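PDB 5HAB: ribonuclease J from Methanolobus psychrophilus R15, which probably degrades RNA as a metal-dependent exoribonuclease of the beta-CASP branch of the metallo-beta-lactamase superfamily. Local coordinates for residues 175-180 with 305-310; 328-333 with 338-343; 439-444 with 454-459. The protein carries 1 engineered substitution. All blocks are in the same frame, centred on the assembly; numbering follows the deposited sequence.

Along the chain the three contacts follow one another in series; none nests in or crosses another. Contact 1 closes the longest loop, 124 residues, and joins the lead-in to strand 179-186 of the metallo-beta-lactamase part to the loop after helix 293-304 of the beta-CASP part. Contact 2 shuts a turn of four residues within the beta-CASP part, laying the end of helix 320-331 against strand 338-342. Contact 3, with nine residues between its segments, folds the chain after helix 435-447 back onto that helix, close to the second subunit. Its centre lies about 49 Å from that of contact 2, on the opposite side of the chain's centre.

Contact 1. Residues 175-180 with 305-310; sequences SIIDTV and LGYIDL
D178 and Y307 provide the one polar link of this contact, while I177 lends the same tyrosine an apolar neighbour. The phenol donates to the carboxylate, Y307 OH to D178 OD2, over 2.5 Å, but the bond is weak. The two side chains cross nearly at right angles, the carboxylate plane turned 56° from that of the ring, and OD2 approaches the ring obliquely. The backbone of D178 is in the left-handed region, which aspartate tolerates fairly well, in the turn before strand 179-186. Its carbonyl oxygen is hydrogen-bonded to T127 OG1.

The apolar meeting is made at the root of the tyrosine. I177 CD1 lies 3.7 Å from Y307 CB. With chi1 at 52°, I177 places CG1 between its backbone N and carbonyl carbon, and an extended chi2 carries CD1 on to the tyrosine. A302 and I271 also touch this buried isoleucine, so a branched hydrocarbon fills the seam well.

Within the turn, T179 OG1 donates to I176 O at 3.1 Å from above the carbonyl plane. Across the seam, G306 ends helix 293-304 in a Schellman motif, its positive phi turning the chain just before Y307.

The chemistry is consistent with a small seam between the metallo-beta-lactamase and beta-CASP parts, in which apolar packing at I177 accompanies one short but poorly formed phenol–carboxylate bond.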
loop_
_atom_site.group_PDB
_atom_site.type_symbol
_atom_site.label_atom_id
_atom_site.label_comp_id
_atom_site.label_asym_id
_atom_site.label_seq_id
_atom_site.Cartn_x
_atom_site.Cartn_y
_atom_site.Cartn_z
ATOM N N SER B 175 -16.576 -8.999 19.661
ATOM C CA SER B 175 -17.100 -7.638 19.596
ATOM C C SER B 175 -18.605 -7.560 19.868
ATOM O O SER B 175 -19.231 -6.516 19.670
ATOM C CB SER B 175 -16.788 -7.032 18.230
ATOM O OG SER B 175 -17.162 -7.923 17.197
ATOM N N ILE B 176 -19.182 -8.669 20.312
ATOM C CA ILE B 176 -20.561 -8.683 20.777
ATOM C C ILE B 176 -20.600 -9.591 21.995
ATOM O O ILE B 176 -19.825 -10.547 22.101
ATOM C CB ILE B 176 -21.555 -9.129 19.676
ATOM C CG1 ILE B 176 -23.000 -8.958 20.158
ATOM C CG2 ILE B 176 -21.297 -10.569 19.253
ATOM C CD1 ILE B 176 -24.060 -9.325 19.127
ATOM N N ILE B 177 -21.482 -9.266 22.933
ATOM C CA ILE B 177 -21.562 -9.985 24.193
ATOM C C ILE B 177 -22.170 -11.366 23.978
ATOM O O ILE B 177 -22.901 -11.588 23.005
ATOM C CB ILE B 177 -22.367 -9.183 25.227
ATOM C CG1 ILE B 177 -23.715 -8.765 24.638
ATOM C CG2 ILE B 177 -21.588 -7.956 25.669
ATOM C CD1 ILE B 177 -24.636 -8.091 25.633
ATOM N N ASP B 178 -21.856 -12.277 24.896
ATOM C CA ASP B 178 -22.414 -13.630 24.930
ATOM C C ASP B 178 -22.069 -14.437 23.673
ATOM O O ASP B 178 -22.955 -14.939 22.977
ATOM C CB ASP B 178 -23.933 -13.576 25.127
ATOM C CG ASP B 178 -24.424 -14.561 26.180
ATOM O OD1 ASP B 178 -23.599 -15.332 26.716
ATOM O OD2 ASP B 178 -25.637 -14.558 26.480
ATOM N N THR B 179 -20.774 -14.555 23.392
ATOM C CA THR B 179 -20.288 -15.363 22.276
ATOM C C THR B 179 -19.698 -16.678 22.794
ATOM O O THR B 179 -19.047 -16.705 23.848
ATOM C CB THR B 179 -19.231 -14.600 21.444
ATOM O OG1 THR B 179 -19.814 -13.403 20.912
ATOM C CG2 THR B 179 -18.733 -15.452 20.289
ATOM N N VAL B 180 -19.938 -17.770 22.070
ATOM C CA VAL B 180 -19.476 -19.084 22.518
ATOM C C VAL B 180 -18.716 -19.875 21.442
ATOM O O VAL B 180 -18.995 -19.757 20.246
ATOM C CB VAL B 180 -20.668 -19.923 23.037
ATOM C CG1 VAL B 180 -21.295 -19.264 24.258
ATOM C CG2 VAL B 180 -21.715 -20.123 21.940
ATOM N N LEU B 305 -32.244 -7.704 29.577
ATOM C CA LEU B 305 -31.802 -9.028 30.011
ATOM C C LEU B 305 -30.700 -8.927 31.055
ATOM O O LEU B 305 -30.164 -9.941 31.505
ATOM C CB LEU B 305 -31.328 -9.877 28.826
ATOM C CG LEU B 305 -32.357 -10.492 27.867
ATOM C CD1 LEU B 305 -33.235 -9.462 27.184
ATOM C CD2 LEU B 305 -31.648 -11.348 26.829
ATOM N N GLY B 306 -30.371 -7.700 31.444
ATOM C CA GLY B 306 -29.439 -7.480 32.534
ATOM C C GLY B 306 -27.967 -7.647 32.207
ATOM O O GLY B 306 -27.173 -7.978 33.084
ATOM N N TYR B 307 -27.593 -7.425 30.951
ATOM C CA TYR B 307 -26.184 -7.515 30.571
ATOM C C TYR B 307 -25.445 -6.200 30.839
ATOM O O TYR B 307 -24.263 -6.207 31.176
ATOM C CB TYR B 307 -26.048 -7.924 29.102
ATOM C CG TYR B 307 -26.317 -9.395 28.874
ATOM C CD1 TYR B 307 -25.341 -10.345 29.140
ATOM C CD2 TYR B 307 -27.544 -9.834 28.393
ATOM C CE1 TYR B 307 -25.577 -11.693 28.938
ATOM C CE2 TYR B 307 -27.790 -11.184 28.185
ATOM C CZ TYR B 307 -26.801 -12.107 28.459
ATOM O OH TYR B 307 -27.034 -13.449 28.259
ATOM N N ILE B 308 -26.140 -5.078 30.688
ATOM C CA ILE B 308 -25.559 -3.778 31.008
ATOM C C ILE B 308 -26.456 -2.976 31.932
ATOM O O ILE B 308 -27.683 -3.070 31.865
ATOM C CB ILE B 308 -25.268 -2.950 29.756
ATOM C CG1 ILE B 308 -26.453 -3.010 28.792
ATOM C CG2 ILE B 308 -23.963 -3.391 29.127
ATOM C CD1 ILE B 308 -26.616 -1.765 27.967
ATOM N N ASP B 309 -25.830 -2.177 32.788
ATOM C CA ASP B 309 -26.559 -1.249 33.636
ATOM C C ASP B 309 -26.513 0.139 33.004
ATOM O O ASP B 309 -25.474 0.563 32.498
ATOM C CB ASP B 309 -25.960 -1.223 35.044
ATOM C CG ASP B 309 -26.901 -0.619 36.068
ATOM O OD1 ASP B 309 -28.123 -0.581 35.809
ATOM O OD2 ASP B 309 -26.415 -0.179 37.132
ATOM N N LEU B 310 -27.642 0.838 33.026
ATOM C CA LEU B 310 -27.712 2.185 32.473
ATOM C C LEU B 310 -28.100 3.205 33.539
ATOM O O LEU B 310 -28.992 2.954 34.350
ATOM C CB LEU B 310 -28.708 2.238 31.314
ATOM C CG LEU B 310 -28.347 1.439 30.060
ATOM C CD1 LEU B 310 -29.447 1.567 29.018
ATOM C CD2 LEU B 310 -27.005 1.886 29.495
#

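Contact 2. Residues 328-333 with 338-343; sequences KKIMEA and YLPVMT. With nucleotides of chain D.
The ring of Y338 is the centre of this contact, and I330 crosses it obliquely, with CG1 over one face. That CG1 sits 3.7 Å from the ring centroid, 17° off the normal, a CH-pi contact displaced toward the rim. The other branch, I330 CG2, lies on the same side, above and outside the rim, 3.5 Å from Y338 CD2. Having CG1 beside the backbone N and CG2 anti to it (chi1 -67°) lets both branches of the beta-branched residue work on the same ring. A333 approaches differently: the short side chain of alanine brings its methyl to the edge of the ring, near its plane, CB standing 4.1 Å from Y338 CE2. Farther along the strand, I330 CD1 reaches P340 CG at 4.2 Å.

At the phenol end K329 passes nearly at right angles to the tyrosine, its CE 3.1 Å from Y338 OH. The ammonium is not hydrogen-bonded to that oxygen; it forms a salt bridge with E315, so the long aliphatic chain packs by the phenol while the charge is paired elsewhere.

These residues belong to the second half of a beta-alpha-beta crossover in the parallel beta-CASP sheet: strand 315-317, helix 320-331, then strand 338-342, with strand 287-291 lying between the two strands. That middle strand supports the contact, as V289 touches I330 and I287 touches Y338.

Strand 338-342 is bonded through its backbone to strands 287-291 and 262-266, which fixes where Y338 and P340 face the helix. Just past its C-terminal end, T343 OG1 donates a weak hydrogen bond of 3.0 Å to OP1 of the fifth nucleotide of RNA chain D, an adenosine, and its CB packs against C5' of the adenosine before it.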
loop_
_atom_site.group_PDB
_atom_site.type_symbol
_atom_site.label_atom_id
_atom_site.label_comp_id
_atom_site.label_asym_id
_atom_site.label_seq_id
_atom_site.Cartn_x
_atom_site.Cartn_y
_atom_site.Cartn_z
ATOM N N LYS B 328 -32.816 18.551 18.319
ATOM C CA LYS B 328 -33.259 19.936 18.418
ATOM C C LYS B 328 -33.154 20.404 19.868
ATOM O O LYS B 328 -32.792 21.551 20.134
ATOM C CB LYS B 328 -34.694 20.095 17.905
ATOM C CG LYS B 328 -35.351 21.422 18.281
ATOM C CD LYS B 328 -36.569 21.716 17.416
ATOM C CE LYS B 328 -36.161 22.092 16.000
ATOM N NZ LYS B 328 -37.325 22.138 15.074
ATOM N N LYS B 329 -33.438 19.501 20.803
ATOM C CA LYS B 329 -33.317 19.810 22.223
ATOM C C LYS B 329 -31.854 20.051 22.581
ATOM O O LYS B 329 -31.524 21.020 23.266
ATOM C CB LYS B 329 -33.900 18.679 23.075
ATOM C CG LYS B 329 -33.360 18.612 24.495
ATOM C CD LYS B 329 -33.802 17.334 25.198
ATOM C CE LYS B 329 -33.261 17.277 26.620
ATOM N NZ LYS B 329 -32.855 15.906 27.040
ATOM N N ILE B 330 -30.983 19.166 22.105
ATOM C CA ILE B 330 -29.555 19.254 22.386
ATOM C C ILE B 330 -28.982 20.538 21.801
ATOM O O ILE B 330 -28.248 21.270 22.471
ATOM C CB ILE B 330 -28.813 18.022 21.839
ATOM C CG1 ILE B 330 -29.220 16.769 22.616
ATOM C CG2 ILE B 330 -27.302 18.235 21.883
ATOM C CD1 ILE B 330 -28.691 15.488 22.025
ATOM N N MET B 331 -29.333 20.802 20.548
ATOM C CA MET B 331 -28.838 21.963 19.822
ATOM C C MET B 331 -29.202 23.263 20.531
ATOM O O MET B 331 -28.423 24.216 20.531
ATOM C CB MET B 331 -29.393 21.961 18.395
ATOM C CG MET B 331 -28.827 23.035 17.487
ATOM S SD MET B 331 -27.026 23.053 17.484
ATOM C CE MET B 331 -26.664 21.368 17.035
ATOM N N GLU B 332 -30.383 23.293 21.138
ATOM C CA GLU B 332 -30.882 24.500 21.786
ATOM C C GLU B 332 -30.696 24.465 23.302
ATOM O O GLU B 332 -31.373 25.188 24.030
ATOM C CB GLU B 332 -32.364 24.702 21.455
ATOM C CG GLU B 332 -32.662 24.812 19.968
ATOM C CD GLU B 332 -34.151 24.842 19.674
ATOM O OE1 GLU B 332 -34.944 24.540 20.592
ATOM O OE2 GLU B 332 -34.527 25.163 18.526
ATOM N N ALA B 333 -29.776 23.633 23.777
ATOM C CA ALA B 333 -29.468 23.586 25.203
ATOM C C ALA B 333 -27.965 23.612 25.433
ATOM O O ALA B 333 -27.499 23.833 26.553
ATOM C CB ALA B 333 -30.079 22.348 25.837
ATOM N N TYR B 338 -24.240 17.308 26.245
ATOM C CA TYR B 338 -24.694 15.997 25.796
ATOM C C TYR B 338 -23.599 15.169 25.132
ATOM O O TYR B 338 -22.646 15.704 24.563
ATOM C CB TYR B 338 -25.869 16.154 24.828
ATOM C CG TYR B 338 -27.096 16.729 25.484
ATOM C CD1 TYR B 338 -27.957 15.923 26.215
ATOM C CD2 TYR B 338 -27.385 18.083 25.388
ATOM C CE1 TYR B 338 -29.078 16.448 26.826
ATOM C CE2 TYR B 338 -28.505 18.617 25.992
ATOM C CZ TYR B 338 -29.348 17.796 26.709
ATOM O OH TYR B 338 -30.460 18.327 27.314
ATOM N N LEU B 339 -23.742 13.852 25.230
ATOM C CA LEU B 339 -22.923 12.939 24.451
ATOM C C LEU B 339 -23.808 12.030 23.612
ATOM O O LEU B 339 -24.161 10.934 24.047
ATOM C CB LEU B 339 -22.025 12.091 25.346
ATOM C CG LEU B 339 -21.039 11.288 24.493
ATOM C CD1 LEU B 339 -20.111 12.238 23.741
ATOM C CD2 LEU B 339 -20.268 10.258 25.306
ATOM N N PRO B 340 -24.189 12.491 22.414
ATOM C CA PRO B 340 -24.941 11.638 21.488
ATOM C C PRO B 340 -24.142 10.400 21.083
ATOM O O PRO B 340 -23.058 10.519 20.496
ATOM C CB PRO B 340 -25.185 12.549 20.279
ATOM C CG PRO B 340 -25.035 13.937 20.800
ATOM C CD PRO B 340 -23.997 13.850 21.882
ATOM N N VAL B 341 -24.678 9.227 21.405
ATOM C CA VAL B 341 -24.091 7.961 20.992
ATOM C C VAL B 341 -24.967 7.378 19.894
ATOM O O VAL B 341 -26.050 6.863 20.168
ATOM C CB VAL B 341 -23.972 6.986 22.169
ATOM C CG1 VAL B 341 -23.200 5.742 21.758
ATOM C CG2 VAL B 341 -23.331 7.666 23.359
ATOM N N MET B 342 -24.496 7.445 18.655
ATOM C CA MET B 342 -25.377 7.212 17.521
ATOM C C MET B 342 -24.789 6.226 16.514
ATOM O O MET B 342 -23.604 5.903 16.559
ATOM C CB MET B 342 -25.692 8.541 16.840
ATOM C CG MET B 342 -24.530 9.128 16.067
ATOM S SD MET B 342 -25.008 10.654 15.245
ATOM C CE MET B 342 -25.667 11.562 16.646
ATOM N N THR B 343 -25.641 5.726 15.625
ATOM C CA THR B 343 -25.221 4.774 14.604
ATOM C C THR B 343 -24.746 5.500 13.352
ATOM O O THR B 343 -25.031 6.683 13.171
ATOM C CB THR B 343 -26.349 3.798 14.247
ATOM O OG1 THR B 343 -27.473 4.525 13.739
ATOM C CG2 THR B 343 -26.773 3.028 15.485
ATOM P P A D 4 -26.164 -0.916 12.791
ATOM O OP1 A D 4 -25.538 0.103 13.675
ATOM O OP2 A D 4 -27.006 -1.984 13.386
ATOM O "O5'" A D 4 -27.026 -0.169 11.677
ATOM C "C5'" A D 4 -27.154 1.244 11.683
ATOM C "C4'" A D 4 -27.750 1.762 10.398
ATOM O "O4'" A D 4 -27.579 0.794 9.332
ATOM C "C3'" A D 4 -29.246 2.029 10.415
ATOM O "O3'" A D 4 -29.565 3.260 11.047
ATOM C "C2'" A D 4 -29.606 1.983 8.931
ATOM O "O2'" A D 4 -29.286 3.210 8.290
ATOM C "C1'" A D 4 -28.649 0.900 8.415
ATOM N N9 A D 4 -29.295 -0.421 8.266
ATOM C C8 A D 4 -29.283 -1.480 9.143
ATOM N N7 A D 4 -29.948 -2.530 8.717
ATOM C C5 A D 4 -30.430 -2.140 7.475
ATOM C C6 A D 4 -31.212 -2.801 6.508
ATOM N N6 A D 4 -31.668 -4.048 6.646
ATOM N N1 A D 4 -31.516 -2.127 5.374
ATOM C C2 A D 4 -31.061 -0.875 5.232
ATOM N N3 A D 4 -30.320 -0.150 6.066
ATOM C C4 A D 4 -30.035 -0.845 7.184
ATOM P P A D 5 -30.540 3.304 12.327
ATOM O OP1 A D 5 -30.368 4.627 12.979
ATOM O OP2 A D 5 -30.343 2.068 13.126
ATOM O "O5'" A D 5 -32.001 3.272 11.698
ATOM C "C5'" A D 5 -32.636 4.471 11.260
ATOM C "C4'" A D 5 -33.229 4.304 9.884
ATOM O "O4'" A D 5 -32.888 2.981 9.390
ATOM C "C3'" A D 5 -34.748 4.402 9.818
ATOM O "O3'" A D 5 -35.138 4.913 8.544
ATOM C "C2'" A D 5 -35.178 2.943 9.943
ATOM O "O2'" A D 5 -36.454 2.659 9.411
ATOM C "C1'" A D 5 -34.065 2.223 9.177
ATOM N N9 A D 5 -33.805 0.866 9.664
ATOM C C8 A D 5 -33.391 0.509 10.925
ATOM N N7 A D 5 -33.243 -0.783 11.090
ATOM C C5 A D 5 -33.585 -1.314 9.855
ATOM C C6 A D 5 -33.634 -2.637 9.380
ATOM N N6 A D 5 -33.322 -3.700 10.126
ATOM N N1 A D 5 -34.018 -2.828 8.099
ATOM C C2 A D 5 -34.330 -1.759 7.354
ATOM N N3 A D 5 -34.323 -0.469 7.687
ATOM C C4 A D 5 -33.941 -0.312 8.967
#

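Contact 3. Residues 439-444 with 454-459; sequences SEYIQM and DTLHLL. With SO4 (sulfate ion), chain M.
The packing of I442 against L456 and L458 does not stop at the chain's own surface but runs on into the interface with a second subunit, where L458 meets L458 of the other copy and I442 meets its I435. Within the chain the side chains meet by apolar packing. L456 CD2 lies 3.8 Å from I442 CG2 and also rests against the I442 backbone carbonyl oxygen. L456 CG stands anti to the backbone N (chi1 169°), sending its branches at the helix, while L456 CD1 comes to the edge of the Y441 ring, 4.3 Å from CE1. Farther along, I442 CD1 meets L458 CD2 at 4.3 Å. Branched aliphatic side chains suit I442 and L456, which are buried and have no polar group to satisfy.

H457 points the other way. Its ND1 donates to O1 of a sulfate, probably from the crystallisation liquor, though the 2.5 Å separation is short enough to be doubtful. NE2 is hydrogen-bonded to H427 ND1.

Through backbone bonds of T455 and H457 to V428, segment 454-459 runs along edge strand 427-431 and carries helix 435-447 against it, Y441 touching V428 and P430. This belongs to the C-terminal return to the metallo-beta-lactamase fold, from which the chain goes on to strand 464-469.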
loop_
_atom_site.group_PDB
_atom_site.type_symbol
_atom_site.label_atom_id
_atom_site.label_comp_id
_atom_site.label_asym_id
_atom_site.label_seq_id
_atom_site.Cartn_x
_atom_site.Cartn_y
_atom_site.Cartn_z
ATOM N N SER B 439 -4.777 -19.272 3.688
ATOM C CA SER B 439 -3.352 -19.493 3.417
ATOM C C SER B 439 -2.490 -19.047 4.592
ATOM O O SER B 439 -1.535 -19.749 4.992
ATOM C CB SER B 439 -2.918 -18.752 2.152
ATOM O OG SER B 439 -3.655 -19.202 1.030
ATOM N N GLU B 440 -2.840 -17.889 5.156
ATOM C CA GLU B 440 -2.134 -17.417 6.353
ATOM C C GLU B 440 -2.255 -18.466 7.460
ATOM O O GLU B 440 -1.243 -18.908 8.065
ATOM C CB GLU B 440 -2.711 -16.091 6.859
ATOM C CG GLU B 440 -2.964 -15.028 5.798
ATOM C CD GLU B 440 -1.723 -14.264 5.409
ATOM O OE1 GLU B 440 -0.671 -14.454 6.057
ATOM O OE2 GLU B 440 -1.809 -13.458 4.458
ATOM N N TYR B 441 -3.502 -18.881 7.702
ATOM C CA TYR B 441 -3.759 -19.828 8.779
ATOM C C TYR B 441 -2.964 -21.108 8.560
ATOM O O TYR B 441 -2.391 -21.655 9.500
ATOM C CB TYR B 441 -5.254 -20.175 8.913
ATOM C CG TYR B 441 -5.479 -21.036 10.133
ATOM C CD1 TYR B 441 -5.329 -22.420 10.074
ATOM C CD2 TYR B 441 -5.772 -20.460 11.359
ATOM C CE1 TYR B 441 -5.488 -23.206 11.203
ATOM C CE2 TYR B 441 -5.954 -21.238 12.489
ATOM C CZ TYR B 441 -5.804 -22.609 12.405
ATOM O OH TYR B 441 -5.963 -23.382 13.528
ATOM N N ILE B 442 -2.936 -21.567 7.314
ATOM C CA ILE B 442 -2.278 -22.810 6.935
ATOM C C ILE B 442 -0.802 -22.749 7.282
ATOM O O ILE B 442 -0.249 -23.714 7.813
ATOM C CB ILE B 442 -2.477 -23.097 5.429
ATOM C CG1 ILE B 442 -3.886 -23.631 5.159
ATOM C CG2 ILE B 442 -1.404 -24.056 4.903
ATOM C CD1 ILE B 442 -4.263 -23.628 3.698
ATOM N N GLN B 443 -0.161 -21.617 6.994
ATOM C CA GLN B 443 1.267 -21.503 7.317
ATOM C C GLN B 443 1.497 -21.552 8.833
ATOM O O GLN B 443 2.396 -22.274 9.327
ATOM C CB GLN B 443 1.857 -20.230 6.708
ATOM C CG GLN B 443 1.918 -20.311 5.183
ATOM C CD GLN B 443 2.497 -19.075 4.532
ATOM O OE1 GLN B 443 2.030 -17.956 4.755
ATOM N NE2 GLN B 443 3.524 -19.273 3.710
ATOM N N MET B 444 0.672 -20.815 9.574
ATOM C CA MET B 444 0.742 -20.912 11.035
ATOM C C MET B 444 0.569 -22.359 11.547
ATOM O O MET B 444 1.344 -22.829 12.379
ATOM C CB MET B 444 -0.308 -19.998 11.674
ATOM C CG MET B 444 -0.255 -19.926 13.195
ATOM S SD MET B 444 -1.079 -21.300 14.041
ATOM C CE MET B 444 -2.736 -21.165 13.377
ATOM N N ASP B 454 -3.746 -33.601 5.115
ATOM C CA ASP B 454 -3.595 -34.734 6.011
ATOM C C ASP B 454 -4.344 -34.489 7.318
ATOM O O ASP B 454 -5.362 -35.131 7.583
ATOM C CB ASP B 454 -2.109 -34.999 6.274
ATOM C CG ASP B 454 -1.879 -36.078 7.320
ATOM O OD1 ASP B 454 -2.677 -37.040 7.373
ATOM O OD2 ASP B 454 -0.890 -35.972 8.078
ATOM N N THR B 455 -3.847 -33.549 8.119
ATOM C CA THR B 455 -4.498 -33.152 9.364
ATOM C C THR B 455 -4.986 -31.704 9.303
ATOM O O THR B 455 -5.543 -31.180 10.265
ATOM C CB THR B 455 -3.545 -33.281 10.547
ATOM O OG1 THR B 455 -2.401 -32.456 10.304
ATOM C CG2 THR B 455 -3.084 -34.730 10.703
ATOM N N LEU B 456 -4.762 -31.062 8.164
ATOM C CA LEU B 456 -5.084 -29.655 7.974
ATOM C C LEU B 456 -5.793 -29.540 6.636
ATOM O O LEU B 456 -5.278 -30.018 5.628
ATOM C CB LEU B 456 -3.811 -28.798 8.005
ATOM C CG LEU B 456 -3.899 -27.332 7.570
ATOM C CD1 LEU B 456 -4.684 -26.491 8.566
ATOM C CD2 LEU B 456 -2.513 -26.752 7.344
ATOM N N HIS B 457 -6.976 -28.933 6.616
ATOM C CA HIS B 457 -7.818 -29.032 5.427
ATOM C C HIS B 457 -8.362 -27.705 4.919
ATOM O O HIS B 457 -8.977 -26.931 5.654
ATOM C CB HIS B 457 -8.962 -30.007 5.699
ATOM C CG HIS B 457 -8.495 -31.299 6.284
ATOM N ND1 HIS B 457 -8.095 -32.365 5.506
ATOM C CD2 HIS B 457 -8.299 -31.676 7.570
ATOM C CE1 HIS B 457 -7.699 -33.352 6.288
ATOM N NE2 HIS B 457 -7.813 -32.960 7.545
ATOM N N LEU B 458 -8.131 -27.471 3.634
ATOM C CA LEU B 458 -8.594 -26.276 2.955
ATOM C C LEU B 458 -9.895 -26.568 2.215
ATOM O O LEU B 458 -9.896 -27.260 1.198
ATOM C CB LEU B 458 -7.524 -25.769 1.980
ATOM C CG LEU B 458 -7.894 -24.568 1.112
ATOM C CD1 LEU B 458 -8.398 -23.410 1.970
ATOM C CD2 LEU B 458 -6.719 -24.137 0.252
ATOM N N LEU B 459 -11.003 -26.081 2.760
ATOM C CA LEU B 459 -12.313 -26.259 2.141
ATOM C C LEU B 459 -12.794 -25.021 1.378
ATOM O O LEU B 459 -12.576 -23.884 1.809
ATOM C CB LEU B 459 -13.348 -26.632 3.207
ATOM C CG LEU B 459 -13.122 -27.925 3.987
ATOM C CD1 LEU B 459 -14.344 -28.246 4.829
ATOM C CD2 LEU B 459 -12.815 -29.066 3.024
HETATM S S SO4 M . -7.923 -33.262 1.773
HETATM O O1 SO4 M . -7.720 -32.616 3.065
HETATM O O2 SO4 M . -7.005 -34.389 1.649
HETATM O O3 SO4 M . -7.670 -32.299 0.702
HETATM O O4 SO4 M . -9.301 -33.742 1.680
#